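Local coordinates for aminopeptidase-like protein (Chaetomium thermophilum, PDB 5JM6) that probably acts as a zinc-dependent aminopeptidase of the M18 family and assembles into a dodecamer, at residues A[288-293]-A[300-305]; A[433-438]-A[511-516]. All coordinates share one frame; numbering follows the deposited sequence.

In the fold
Contact 1 pairs the two strands of a short beta hairpin, 288-293 with 300-305. Contact 2 sets helix 430-443 against the last turns of the C-terminal helix 495-514 and the residues after it. Their centres lie about 34 Å apart and their nearest atoms about 19 Å, so they do not touch. Contact 1 is the one near the metal centre. The side chain of A302 is about 11 Å from that of D306, which binds both zinc ions of the site with H133, E340, D391 and H485. Contact 2 lies away from this site. Both contacts also reach subunit interfaces of the dodecamer: contact 1 meets a second subunit, contact 2 a third.

Contact 1. Residues A[288-293]-A[300-305]; sequences QPATVG and IFAGRI
I300 meets V292 across a non-hydrogen-bonded antiparallel pair. I300 CG1 and V292 CG1 approach to 4.1 Å, and the two side chains cross at a slant. L59 and T55 of helix 55-64 pack on V292 from the same chain. The CA of I300 also makes a CA-H...O contact with the carbonyl O of T291.

F301 forms the hydrogen-bonded pair with T291. F301 N donates to T291 O at 2.8 Å, and T291 N donates to F301 O at 3.0 Å. The two side chains lie side by side and point the same way, with T291 CG2 3.8 Å from F301 CB. The OG1 of T291 is anti to its own N (chi1 -177°), and it bonds to V292 O within its strand. CG2 is thereby turned to the phenylalanine. Further out, F301 CE2 reaches G293 CA at 3.8 Å, and G293 N lies over one face of the ring. D173 of a second subunit packs on both T291 and F301.

A302 closes the pairing. Its CB meets A290 CB at 3.6 Å, beside a CA-H...O contact from A290 CA to F301 O.

These strands form a beta hairpin, and strand 489-492 adds a third strand beyond 299-302. After A302 the chain leads on to the zinc ligand D306. The contact is thus held by two backbone bonds and apolar groups, the F301 ring among them, with no charged pair between the segments, so its pairing probably depends little on side-chain charge.

Contact 2. Residues A[433-438]-A[511-516]; sequences MAILDR and EEVDLE
R438 and E516 are joined by a two-pronged salt bridge. The arginine presents its side edge, using NE and NH2, and each nitrogen takes one carboxylate oxygen. R438 NE donates to E516 OE1 at 2.7 Å. R438 NH2 donates to E516 OE2, also at 2.7 Å, and this bond is the straighter of the two (164°). OE1 offers its syn lone pair, and OE2 is met on its syn side but somewhat out of the carboxylate plane. The two flat groups are turned 35° against each other; OE2 stays near the guanidinium plane while OE1 is tilted from it. The R438 chain leaves with CG anti to the backbone N and then bends at chi2 (70°), which brings NE round to the glutamate.

V513 packs beside the base of the arginine chain. Its CG2 touches R438 CG at 3.8 Å. On its other branch, V513 CG1 meets I435 CG2 at 3.9 Å. The contact joins helix 430-443 to the last turns of helix 495-514 and the residues that follow, E516 among them, beside the mixed sheet of the M18 peptidase fold. On the sheet side, F386 of strand 386-394 packs on I435. The carboxylate of E512 is near R438 NH2 but not in contact, and it would probably add to the negative field there.

With an alanine here instead of R438, the E516 carboxylate is likely to lose its charged mate and V513 CG2 its neighbour. D514 carries a salt bridge to R90 of a third subunit, while E516 makes backbone hydrogen bonds to that same neighbour.

Contact 1. Residues A[288-293]-A[300-305]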
loop_
_atom_site.group_PDB
_atom_site.type_symbol
_atom_site.label_atom_id
_atom_site.label_comp_id
_atom_site.label_asym_id
_atom_site.label_seq_id
_atom_site.Cartn_x
_atom_site.Cartn_y
_atom_site.Cartn_z
ATOM N N GLN A 288 7.935 34.070 -29.892
ATOM C CA GLN A 288 7.454 33.592 -31.177
ATOM C C GLN A 288 6.223 34.378 -31.611
ATOM O O GLN A 288 5.262 34.501 -30.852
ATOM C CB GLN A 288 7.146 32.099 -31.114
ATOM C CG GLN A 288 7.023 31.453 -32.476
ATOM C CD GLN A 288 6.889 29.951 -32.390
ATOM O OE1 GLN A 288 6.728 29.393 -31.305
ATOM N NE2 GLN A 288 6.961 29.285 -33.535
ATOM N N PRO A 289 6.258 34.930 -32.833
ATOM C CA PRO A 289 5.125 35.712 -33.338
ATOM C C PRO A 289 3.852 34.889 -33.437
ATOM O O PRO A 289 3.906 33.665 -33.565
ATOM C CB PRO A 289 5.581 36.146 -34.736
ATOM C CG PRO A 289 7.055 36.002 -34.733
ATOM C CD PRO A 289 7.365 34.874 -33.800
ATOM N N ALA A 290 2.715 35.570 -33.368
ATOM C CA ALA A 290 1.446 34.959 -33.719
ATOM C C ALA A 290 1.451 34.664 -35.211
ATOM O O ALA A 290 2.071 35.386 -35.992
ATOM C CB ALA A 290 0.292 35.870 -33.353
ATOM N N THR A 291 0.758 33.606 -35.607
ATOM C CA THR A 291 0.759 33.189 -37.000
ATOM C C THR A 291 -0.534 32.489 -37.371
ATOM O O THR A 291 -1.323 32.112 -36.508
ATOM C CB THR A 291 1.932 32.242 -37.308
ATOM O OG1 THR A 291 1.929 31.917 -38.703
ATOM C CG2 THR A 291 1.803 30.963 -36.496
ATOM N N VAL A 292 -0.749 32.330 -38.670
ATOM C CA VAL A 292 -1.821 31.479 -39.150
ATOM C C VAL A 292 -1.211 30.143 -39.542
ATOM O O VAL A 292 -0.045 30.073 -39.934
ATOM C CB VAL A 292 -2.582 32.097 -40.334
ATOM C CG1 VAL A 292 -3.327 33.343 -39.886
ATOM C CG2 VAL A 292 -1.632 32.412 -41.474
ATOM N N GLY A 293 -1.983 29.076 -39.381
ATOM C CA GLY A 293 -1.461 27.740 -39.584
ATOM C C GLY A 293 -2.500 26.731 -40.021
ATOM O O GLY A 293 -3.689 27.036 -40.113
ATOM N N ILE A 300 -5.112 29.990 -35.988
ATOM C CA ILE A 300 -4.186 31.002 -35.500
ATOM C C ILE A 300 -3.406 30.433 -34.318
ATOM O O ILE A 300 -3.995 29.974 -33.343
ATOM C CB ILE A 300 -4.910 32.296 -35.082
ATOM C CG1 ILE A 300 -5.410 33.041 -36.318
ATOM C CG2 ILE A 300 -3.980 33.198 -34.288
ATOM C CD1 ILE A 300 -6.270 34.243 -35.999
ATOM N N PHE A 301 -2.080 30.441 -34.426
ATOM C CA PHE A 301 -1.222 30.001 -33.331
ATOM C C PHE A 301 -0.639 31.211 -32.619
ATOM O O PHE A 301 0.139 31.965 -33.203
ATOM C CB PHE A 301 -0.087 29.105 -33.834
ATOM C CG PHE A 301 -0.546 27.918 -34.631
ATOM C CD1 PHE A 301 -1.769 27.319 -34.379
ATOM C CD2 PHE A 301 0.255 27.398 -35.634
ATOM C CE1 PHE A 301 -2.184 26.227 -35.119
ATOM C CE2 PHE A 301 -0.155 26.307 -36.374
ATOM C CZ PHE A 301 -1.375 25.721 -36.116
ATOM N N ALA A 302 -1.024 31.403 -31.363
ATOM C CA ALA A 302 -0.506 32.515 -30.579
ATOM C C ALA A 302 -0.606 32.223 -29.091
ATOM O O ALA A 302 -1.422 31.407 -28.662
ATOM C CB ALA A 302 -1.251 33.794 -30.918
ATOM N N GLY A 303 0.230 32.895 -28.309
ATOM C CA GLY A 303 0.162 32.803 -26.865
ATOM C C GLY A 303 -0.573 33.990 -26.279
ATOM O O GLY A 303 -0.759 35.000 -26.959
ATOM N N ARG A 304 -0.967 33.863 -25.012
ATOM C CA ARG A 304 -1.720 34.884 -24.275
ATOM C C ARG A 304 -3.116 35.106 -24.839
ATOM O O ARG A 304 -3.658 36.209 -24.753
ATOM C CB ARG A 304 -0.972 36.218 -24.258
ATOM C CG ARG A 304 0.482 36.118 -23.869
ATOM C CD ARG A 304 1.195 37.422 -24.168
ATOM N NE ARG A 304 1.629 37.499 -25.560
ATOM C CZ ARG A 304 2.704 36.878 -26.036
ATOM N NH1 ARG A 304 3.448 36.131 -25.233
ATOM N NH2 ARG A 304 3.035 37.002 -27.315
ATOM N N ILE A 305 -3.703 34.057 -25.400
ATOM C CA ILE A 305 -5.047 34.174 -25.933
ATOM C C ILE A 305 -6.076 34.255 -24.805
ATOM O O ILE A 305 -7.144 34.837 -25.020
ATOM C CB ILE A 305 -5.399 33.007 -26.890
ATOM C CG1 ILE A 305 -4.409 32.947 -28.052
ATOM C CG2 ILE A 305 -6.798 33.170 -27.467
ATOM C CD1 ILE A 305 -4.860 32.038 -29.180
#

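Contact 2. Residues A[433-438]-A[511-516]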
loop_
_atom_site.group_PDB
_atom_site.type_symbol
_atom_site.label_atom_id
_atom_site.label_comp_id
_atom_site.label_asym_id
_atom_site.label_seq_id
_atom_site.Cartn_x
_atom_site.Cartn_y
_atom_site.Cartn_z
ATOM N N MET A 433 -30.094 34.127 -22.972
ATOM C CA MET A 433 -29.915 33.416 -24.232
ATOM C C MET A 433 -30.935 33.865 -25.277
ATOM O O MET A 433 -30.606 33.973 -26.456
ATOM C CB MET A 433 -29.995 31.900 -24.017
ATOM C CG MET A 433 -28.674 31.290 -23.559
ATOM S SD MET A 433 -28.642 29.495 -23.361
ATOM C CE MET A 433 -29.746 29.277 -21.969
ATOM N N ALA A 434 -32.163 34.139 -24.845
ATOM C CA ALA A 434 -33.196 34.608 -25.763
ATOM C C ALA A 434 -32.783 35.923 -26.418
ATOM O O ALA A 434 -32.966 36.113 -27.620
ATOM C CB ALA A 434 -34.525 34.769 -25.037
ATOM N N ILE A 435 -32.210 36.818 -25.620
ATOM C CA ILE A 435 -31.760 38.116 -26.111
ATOM C C ILE A 435 -30.601 37.985 -27.097
ATOM O O ILE A 435 -30.639 38.554 -28.187
ATOM C CB ILE A 435 -31.332 39.032 -24.946
ATOM C CG1 ILE A 435 -32.527 39.324 -24.036
ATOM C CG2 ILE A 435 -30.732 40.330 -25.470
ATOM C CD1 ILE A 435 -32.138 39.829 -22.669
ATOM N N LEU A 436 -29.575 37.226 -26.722
ATOM C CA LEU A 436 -28.377 37.132 -27.552
ATOM C C LEU A 436 -28.586 36.248 -28.780
ATOM O O LEU A 436 -27.934 36.449 -29.803
ATOM C CB LEU A 436 -27.191 36.617 -26.738
ATOM C CG LEU A 436 -26.731 37.417 -25.518
ATOM C CD1 LEU A 436 -25.682 36.616 -24.784
ATOM C CD2 LEU A 436 -26.180 38.780 -25.907
ATOM N N ASP A 437 -29.481 35.268 -28.687
ATOM C CA ASP A 437 -29.856 34.512 -29.877
ATOM C C ASP A 437 -30.596 35.430 -30.841
ATOM O O ASP A 437 -30.437 35.329 -32.057
ATOM C CB ASP A 437 -30.717 33.298 -29.525
ATOM C CG ASP A 437 -29.887 32.092 -29.134
ATOM O OD1 ASP A 437 -28.644 32.178 -29.215
ATOM O OD2 ASP A 437 -30.475 31.054 -28.763
ATOM N N ARG A 438 -31.397 36.335 -30.286
ATOM C CA ARG A 438 -32.147 37.291 -31.090
ATOM C C ARG A 438 -31.219 38.310 -31.744
ATOM O O ARG A 438 -31.379 38.639 -32.919
ATOM C CB ARG A 438 -33.197 37.996 -30.230
ATOM C CG ARG A 438 -33.869 39.178 -30.900
ATOM C CD ARG A 438 -34.795 38.738 -32.018
ATOM N NE ARG A 438 -35.552 39.863 -32.557
ATOM C CZ ARG A 438 -35.901 39.987 -33.832
ATOM N NH1 ARG A 438 -35.556 39.052 -34.707
ATOM N NH2 ARG A 438 -36.591 41.046 -34.234
ATOM N N GLU A 511 -30.579 47.915 -27.776
ATOM C CA GLU A 511 -31.687 48.825 -27.491
ATOM C C GLU A 511 -32.952 48.422 -28.241
ATOM O O GLU A 511 -34.051 48.460 -27.686
ATOM C CB GLU A 511 -31.305 50.266 -27.843
ATOM C CG GLU A 511 -32.454 51.264 -27.726
ATOM C CD GLU A 511 -32.046 52.689 -28.067
ATOM O OE1 GLU A 511 -32.668 53.629 -27.525
ATOM O OE2 GLU A 511 -31.112 52.872 -28.876
ATOM N N GLU A 512 -32.790 48.034 -29.502
ATOM C CA GLU A 512 -33.911 47.580 -30.316
ATOM C C GLU A 512 -34.536 46.314 -29.738
ATOM O O GLU A 512 -35.758 46.201 -29.643
ATOM C CB GLU A 512 -33.458 47.335 -31.758
ATOM C CG GLU A 512 -34.484 46.626 -32.631
ATOM C CD GLU A 512 -34.168 46.742 -34.112
ATOM O OE1 GLU A 512 -33.231 47.490 -34.463
ATOM O OE2 GLU A 512 -34.855 46.086 -34.923
ATOM N N VAL A 513 -33.690 45.369 -29.347
ATOM C CA VAL A 513 -34.165 44.103 -28.805
ATOM C C VAL A 513 -34.874 44.308 -27.467
ATOM O O VAL A 513 -35.917 43.703 -27.215
ATOM C CB VAL A 513 -33.004 43.099 -28.644
ATOM C CG1 VAL A 513 -33.433 41.900 -27.815
ATOM C CG2 VAL A 513 -32.503 42.658 -30.010
ATOM N N ASP A 514 -34.324 45.178 -26.624
ATOM C CA ASP A 514 -34.906 45.430 -25.307
ATOM C C ASP A 514 -36.358 45.901 -25.402
ATOM O O ASP A 514 -37.157 45.649 -24.502
ATOM C CB ASP A 514 -34.079 46.460 -24.536
ATOM C CG ASP A 514 -34.621 46.707 -23.140
ATOM O OD1 ASP A 514 -34.822 45.723 -22.398
ATOM O OD2 ASP A 514 -34.862 47.883 -22.791
ATOM N N LEU A 515 -36.699 46.570 -26.500
ATOM C CA LEU A 515 -38.061 47.053 -26.698
ATOM C C LEU A 515 -38.989 45.984 -27.280
ATOM O O LEU A 515 -40.188 46.218 -27.420
ATOM C CB LEU A 515 -38.063 48.287 -27.603
ATOM C CG LEU A 515 -37.256 49.486 -27.099
ATOM C CD1 LEU A 515 -37.095 50.528 -28.194
ATOM C CD2 LEU A 515 -37.902 50.096 -25.861
ATOM N N GLU A 516 -38.446 44.818 -27.616
ATOM C CA GLU A 516 -39.285 43.706 -28.065
ATOM C C GLU A 516 -39.825 42.917 -26.874
ATOM O O GLU A 516 -40.627 41.999 -27.041
ATOM C CB GLU A 516 -38.513 42.769 -28.999
ATOM C CG GLU A 516 -37.909 43.438 -30.222
ATOM C CD GLU A 516 -37.219 42.449 -31.147
ATOM O OE1 GLU A 516 -37.033 41.282 -30.744
ATOM O OE2 GLU A 516 -36.864 42.839 -32.278
#